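Local atomic coordinates of spike protein P1 (Pseudoalteromonas phage pm2, PDB entry 2VVE), a protein that serves as the receptor-binding spike at the fivefold vertices of the virion, its C-terminal part recognising the host and its N-terminal part joining the capsid vertex. Residues A[147-159]-A[170-182]. Sequence-based numbering, arbitrary orientation.
Sequences DYTSISVKPAFYI and IKYTSYGSTGSHS. With CA (calcium ion), chain C.
Ile151 O receives the ring of His181 edge-on: NE2 of His181 donates to it at 2.9 Å, with the oxygen only 6° out of the imidazole plane. The same carbonyl takes a weak bond from Gly179 N, so two donors share it. Val153 CG1 reaches the histidine obliquely, while Val153 CG2 lies 3.7 Å from Ser177 CB. Backbone evidence for pairing is straightforward here: Val153 and Ser177 exchange N-H...O bonds in both directions. The neighbouring non-hydrogen-bonded pair is tied by its hydroxyls, Ser152 OG and Thr178 OG1 standing 3.1 Å apart.

Between Val153 and Phe157 the register slips by one residue. Pro155 CG comes within 3.4 Å of Tyr175 CZ, and Pro155 CD makes an off-centre CH-pi contact with that ring. The phenol reaches the proline because chi1 of 79° sets CG between backbone N and carbonyl carbon; beyond it, His137 binds the hydroxyl. One water bridges Pro155 O, Ser174 N and Tyr175 O across the slip. Pairing then resumes at Phe157-Tyr172 and Ile159-Ile170. Here Ile159 CD1 approaches Tyr172 CD2 obliquely at 3.8 Å, whereas Lys171 CG meets the edge of the Tyr158 ring at CE1.

Farther out, Ser150 O binds calcium at 2.3 Å, together with Asp212 and Asp214; a calcium-bound water also hydrogen-bonds Ser152 OG. Phe157 packs on strands 129-137 and 189-195. The whole is an antiparallel beta hairpin interrupted by a register shift, within the jelly-roll-like beta sandwich that probably forms the receptor-binding part of the spike, with a calcium site beside one end.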
loop_
_atom_site.group_PDB
_atom_site.type_symbol
_atom_site.label_atom_id
_atom_site.label_comp_id
_atom_site.label_asym_id
_atom_site.label_seq_id
_atom_site.Cartn_x
_atom_site.Cartn_y
_atom_site.Cartn_z
ATOM N N ASP A 147 -29.986 -51.033 6.603
ATOM C CA ASP A 147 -28.657 -51.549 6.265
ATOM C C ASP A 147 -28.564 -52.092 4.837
ATOM O O ASP A 147 -27.464 -52.297 4.321
ATOM C CB ASP A 147 -28.228 -52.636 7.266
ATOM C CG ASP A 147 -27.998 -52.097 8.678
ATOM O OD1 ASP A 147 -28.015 -50.863 8.889
ATOM O OD2 ASP A 147 -27.794 -52.925 9.587
ATOM N N TYR A 148 -29.717 -52.326 4.204
ATOM C CA TYR A 148 -29.736 -52.903 2.858
ATOM C C TYR A 148 -30.477 -52.045 1.840
ATOM O O TYR A 148 -30.711 -52.464 0.702
ATOM C CB TYR A 148 -30.284 -54.333 2.899
ATOM C CG TYR A 148 -29.442 -55.211 3.790
ATOM C CD1 TYR A 148 -28.136 -55.560 3.419
ATOM C CD2 TYR A 148 -29.916 -55.645 5.023
ATOM C CE1 TYR A 148 -27.341 -56.346 4.244
ATOM C CE2 TYR A 148 -29.128 -56.431 5.853
ATOM C CZ TYR A 148 -27.842 -56.771 5.460
ATOM O OH TYR A 148 -27.061 -57.552 6.278
ATOM N N THR A 149 -30.839 -50.842 2.270
ATOM C CA THR A 149 -31.377 -49.812 1.392
ATOM C C THR A 149 -30.316 -49.441 0.355
ATOM O O THR A 149 -29.157 -49.195 0.706
ATOM C CB THR A 149 -31.788 -48.560 2.207
ATOM O OG1 THR A 149 -32.733 -48.937 3.222
ATOM C CG2 THR A 149 -32.405 -47.490 1.311
ATOM N N SER A 150 -30.712 -49.441 -0.920
ATOM C CA SER A 150 -29.819 -49.092 -2.015
ATOM C C SER A 150 -29.842 -47.589 -2.270
ATOM O O SER A 150 -30.878 -47.030 -2.654
ATOM C CB SER A 150 -30.208 -49.848 -3.287
ATOM O OG SER A 150 -29.992 -51.238 -3.142
ATOM N N ILE A 151 -28.698 -46.948 -2.058
ATOM C CA ILE A 151 -28.550 -45.518 -2.291
ATOM C C ILE A 151 -27.702 -45.257 -3.536
ATOM O O ILE A 151 -26.562 -45.725 -3.634
ATOM C CB ILE A 151 -27.940 -44.795 -1.053
ATOM C CG1 ILE A 151 -28.884 -44.879 0.161
ATOM C CG2 ILE A 151 -27.564 -43.341 -1.378
ATOM C CD1 ILE A 151 -30.275 -44.243 -0.030
ATOM N N SER A 152 -28.271 -44.514 -4.486
ATOM C CA SER A 152 -27.521 -44.065 -5.662
ATOM C C SER A 152 -26.808 -42.766 -5.334
ATOM O O SER A 152 -27.383 -41.867 -4.712
ATOM C CB SER A 152 -28.435 -43.886 -6.882
ATOM O OG SER A 152 -28.957 -45.136 -7.312
ATOM N N VAL A 153 -25.542 -42.692 -5.734
ATOM C CA VAL A 153 -24.713 -41.510 -5.506
ATOM C C VAL A 153 -24.068 -41.025 -6.808
ATOM O O VAL A 153 -23.763 -41.814 -7.707
ATOM C CB VAL A 153 -23.606 -41.745 -4.433
ATOM C CG1 VAL A 153 -24.216 -42.153 -3.087
ATOM C CG2 VAL A 153 -22.605 -42.785 -4.892
ATOM N N LYS A 154 -23.896 -39.715 -6.908
ATOM C CA LYS A 154 -23.146 -39.122 -8.001
ATOM C C LYS A 154 -22.526 -37.812 -7.507
ATOM O O LYS A 154 -23.147 -36.744 -7.615
ATOM C CB LYS A 154 -24.023 -38.921 -9.250
ATOM C CG LYS A 154 -23.255 -38.353 -10.457
ATOM C CD LYS A 154 -24.002 -38.530 -11.769
ATOM C CE LYS A 154 -23.684 -39.861 -12.421
ATOM N NZ LYS A 154 -24.434 -40.020 -13.694
ATOM N N PRO A 155 -21.301 -37.894 -6.941
ATOM C CA PRO A 155 -20.629 -36.696 -6.438
ATOM C C PRO A 155 -20.247 -35.756 -7.584
ATOM O O PRO A 155 -20.024 -36.214 -8.706
ATOM C CB PRO A 155 -19.385 -37.250 -5.728
ATOM C CG PRO A 155 -19.149 -38.598 -6.375
ATOM C CD PRO A 155 -20.505 -39.119 -6.718
ATOM N N ALA A 156 -20.206 -34.458 -7.314
ATOM C CA ALA A 156 -19.813 -33.486 -8.343
ATOM C C ALA A 156 -19.029 -32.333 -7.742
ATOM O O ALA A 156 -19.076 -32.112 -6.522
ATOM C CB ALA A 156 -21.036 -32.961 -9.091
ATOM N N PHE A 157 -18.274 -31.640 -8.595
ATOM C CA PHE A 157 -17.831 -30.279 -8.306
ATOM C C PHE A 157 -18.708 -29.371 -9.119
ATOM O O PHE A 157 -18.807 -29.550 -10.336
ATOM C CB PHE A 157 -16.388 -30.047 -8.747
ATOM C CG PHE A 157 -15.395 -30.949 -8.085
ATOM C CD1 PHE A 157 -15.247 -30.949 -6.701
ATOM C CD2 PHE A 157 -14.595 -31.790 -8.850
ATOM C CE1 PHE A 157 -14.294 -31.787 -6.079
ATOM C CE2 PHE A 157 -13.651 -32.644 -8.247
ATOM C CZ PHE A 157 -13.502 -32.632 -6.857
ATOM N N TYR A 158 -19.362 -28.417 -8.450
ATOM C CA TYR A 158 -19.998 -27.308 -9.153
ATOM C C TYR A 158 -19.002 -26.149 -9.147
ATOM O O TYR A 158 -18.618 -25.677 -8.079
ATOM C CB TYR A 158 -21.290 -26.863 -8.455
ATOM C CG TYR A 158 -22.458 -27.826 -8.525
ATOM C CD1 TYR A 158 -22.424 -28.985 -9.325
ATOM C CD2 TYR A 158 -23.603 -27.575 -7.790
ATOM C CE1 TYR A 158 -23.515 -29.851 -9.369
ATOM C CE2 TYR A 158 -24.684 -28.428 -7.829
ATOM C CZ TYR A 158 -24.653 -29.550 -8.616
ATOM O OH TYR A 158 -25.780 -30.356 -8.624
ATOM N N ILE A 159 -18.594 -25.689 -10.329
ATOM C CA ILE A 159 -17.539 -24.677 -10.437
ATOM C C ILE A 159 -18.034 -23.451 -11.208
ATOM O O ILE A 159 -18.657 -23.583 -12.266
ATOM C CB ILE A 159 -16.264 -25.246 -11.118
ATOM C CG1 ILE A 159 -15.846 -26.574 -10.461
ATOM C CG2 ILE A 159 -15.120 -24.207 -11.097
ATOM C CD1 ILE A 159 -14.547 -27.182 -11.020
ATOM N N ILE A 170 -20.885 -24.768 -13.371
ATOM C CA ILE A 170 -20.752 -25.947 -14.239
ATOM C C ILE A 170 -20.584 -27.184 -13.360
ATOM O O ILE A 170 -19.752 -27.214 -12.442
ATOM C CB ILE A 170 -19.558 -25.813 -15.218
ATOM C CG1 ILE A 170 -19.610 -24.469 -15.966
ATOM C CG2 ILE A 170 -19.463 -27.042 -16.171
ATOM C CD1 ILE A 170 -20.942 -24.154 -16.678
ATOM N N LYS A 171 -21.410 -28.190 -13.623
ATOM C CA LYS A 171 -21.343 -29.445 -12.900
ATOM C C LYS A 171 -20.325 -30.396 -13.538
ATOM O O LYS A 171 -20.442 -30.725 -14.720
ATOM C CB LYS A 171 -22.729 -30.092 -12.904
ATOM C CG LYS A 171 -22.761 -31.548 -12.423
ATOM C CD LYS A 171 -24.177 -32.110 -12.447
ATOM C CE LYS A 171 -24.677 -32.331 -13.873
ATOM N NZ LYS A 171 -26.074 -32.842 -13.876
ATOM N N TYR A 172 -19.345 -30.850 -12.753
ATOM C CA TYR A 172 -18.373 -31.853 -13.240
ATOM C C TYR A 172 -18.494 -33.168 -12.497
ATOM O O TYR A 172 -18.478 -33.193 -11.256
ATOM C CB TYR A 172 -16.932 -31.356 -13.100
ATOM C CG TYR A 172 -16.606 -30.191 -13.979
ATOM C CD1 TYR A 172 -16.080 -30.381 -15.257
ATOM C CD2 TYR A 172 -16.785 -28.886 -13.519
ATOM C CE1 TYR A 172 -15.770 -29.301 -16.079
ATOM C CE2 TYR A 172 -16.472 -27.800 -14.331
ATOM C CZ TYR A 172 -15.965 -28.017 -15.605
ATOM O OH TYR A 172 -15.658 -26.940 -16.407
ATOM N N THR A 173 -18.600 -34.249 -13.260
ATOM C CA THR A 173 -18.723 -35.609 -12.706
ATOM C C THR A 173 -17.818 -36.607 -13.435
ATOM O O THR A 173 -17.401 -36.361 -14.577
ATOM C CB THR A 173 -20.188 -36.132 -12.777
ATOM O OG1 THR A 173 -20.647 -36.083 -14.132
ATOM C CG2 THR A 173 -21.134 -35.296 -11.892
ATOM N N SER A 174 -17.526 -37.736 -12.785
ATOM C CA SER A 174 -16.745 -38.808 -13.435
ATOM C C SER A 174 -17.288 -40.221 -13.205
ATOM O O SER A 174 -16.960 -41.143 -13.960
ATOM C CB SER A 174 -15.271 -38.747 -13.016
ATOM O OG SER A 174 -15.081 -39.232 -11.690
ATOM N N TYR A 175 -18.092 -40.400 -12.158
ATOM C CA TYR A 175 -18.677 -41.723 -11.843
ATOM C C TYR A 175 -20.016 -41.608 -11.111
ATOM O O TYR A 175 -20.292 -40.606 -10.438
ATOM C CB TYR A 175 -17.709 -42.595 -11.006
ATOM C CG TYR A 175 -17.671 -42.258 -9.518
ATOM C CD1 TYR A 175 -18.538 -42.881 -8.607
ATOM C CD2 TYR A 175 -16.768 -41.318 -9.024
ATOM C CE1 TYR A 175 -18.504 -42.567 -7.240
ATOM C CE2 TYR A 175 -16.724 -41.001 -7.672
ATOM C CZ TYR A 175 -17.594 -41.619 -6.787
ATOM O OH TYR A 175 -17.528 -41.279 -5.455
ATOM N N GLY A 176 -20.839 -42.644 -11.256
ATOM C CA GLY A 176 -21.990 -42.866 -10.377
ATOM C C GLY A 176 -21.856 -44.234 -9.728
ATOM O O GLY A 176 -21.191 -45.116 -10.270
ATOM N N SER A 177 -22.484 -44.416 -8.568
ATOM C CA SER A 177 -22.406 -45.694 -7.844
ATOM C C SER A 177 -23.711 -45.993 -7.126
ATOM O O SER A 177 -24.372 -45.088 -6.611
ATOM C CB SER A 177 -21.251 -45.657 -6.834
ATOM O OG SER A 177 -21.189 -46.842 -6.063
ATOM N N THR A 178 -24.081 -47.269 -7.086
ATOM C CA THR A 178 -25.306 -47.669 -6.415
ATOM C C THR A 178 -25.049 -48.897 -5.560
ATOM O O THR A 178 -24.371 -49.844 -5.981
ATOM C CB THR A 178 -26.458 -47.933 -7.423
ATOM O OG1 THR A 178 -26.590 -46.814 -8.306
ATOM C CG2 THR A 178 -27.782 -48.124 -6.701
ATOM N N GLY A 179 -25.594 -48.859 -4.352
ATOM C CA GLY A 179 -25.583 -50.004 -3.462
ATOM C C GLY A 179 -25.806 -49.577 -2.028
ATOM O O GLY A 179 -26.214 -48.439 -1.756
ATOM N N SER A 180 -25.579 -50.518 -1.115
ATOM C CA SER A 180 -25.588 -50.218 0.309
ATOM C C SER A 180 -24.150 -49.967 0.738
ATOM O O SER A 180 -23.328 -50.885 0.771
ATOM C CB SER A 180 -26.214 -51.370 1.099
ATOM O OG SER A 180 -27.515 -51.650 0.607
ATOM N N HIS A 181 -23.854 -48.711 1.052
ATOM C CA HIS A 181 -22.485 -48.271 1.314
ATOM C C HIS A 181 -22.079 -48.412 2.775
ATOM O O HIS A 181 -22.704 -47.830 3.665
ATOM C CB HIS A 181 -22.309 -46.830 0.839
ATOM C CG HIS A 181 -22.810 -46.592 -0.553
ATOM N ND1 HIS A 181 -22.011 -46.734 -1.666
ATOM C CD2 HIS A 181 -24.034 -46.239 -1.013
ATOM C CE1 HIS A 181 -22.717 -46.470 -2.749
ATOM N NE2 HIS A 181 -23.949 -46.169 -2.382
ATOM N N SER A 182 -21.028 -49.191 3.014
ATOM C CA SER A 182 -20.523 -49.400 4.371
ATOM C C SER A 182 -19.490 -48.342 4.787
ATOM O O SER A 182 -19.181 -48.203 5.972
ATOM C CB SER A 182 -19.977 -50.825 4.548
ATOM O OG SER A 182 -19.123 -51.205 3.486
HETATM CA CA CA C . -32.455 -46.255 -4.141
HETATM O O HOH W 1 -30.971 -46.819 -5.491
HETATM O O HOH W 2 -18.966 -38.265 -10.202
HETATM O O HOH W 3 -34.024 -45.360 -5.710
HETATM O O HOH W 4 -33.208 -48.360 -4.989
#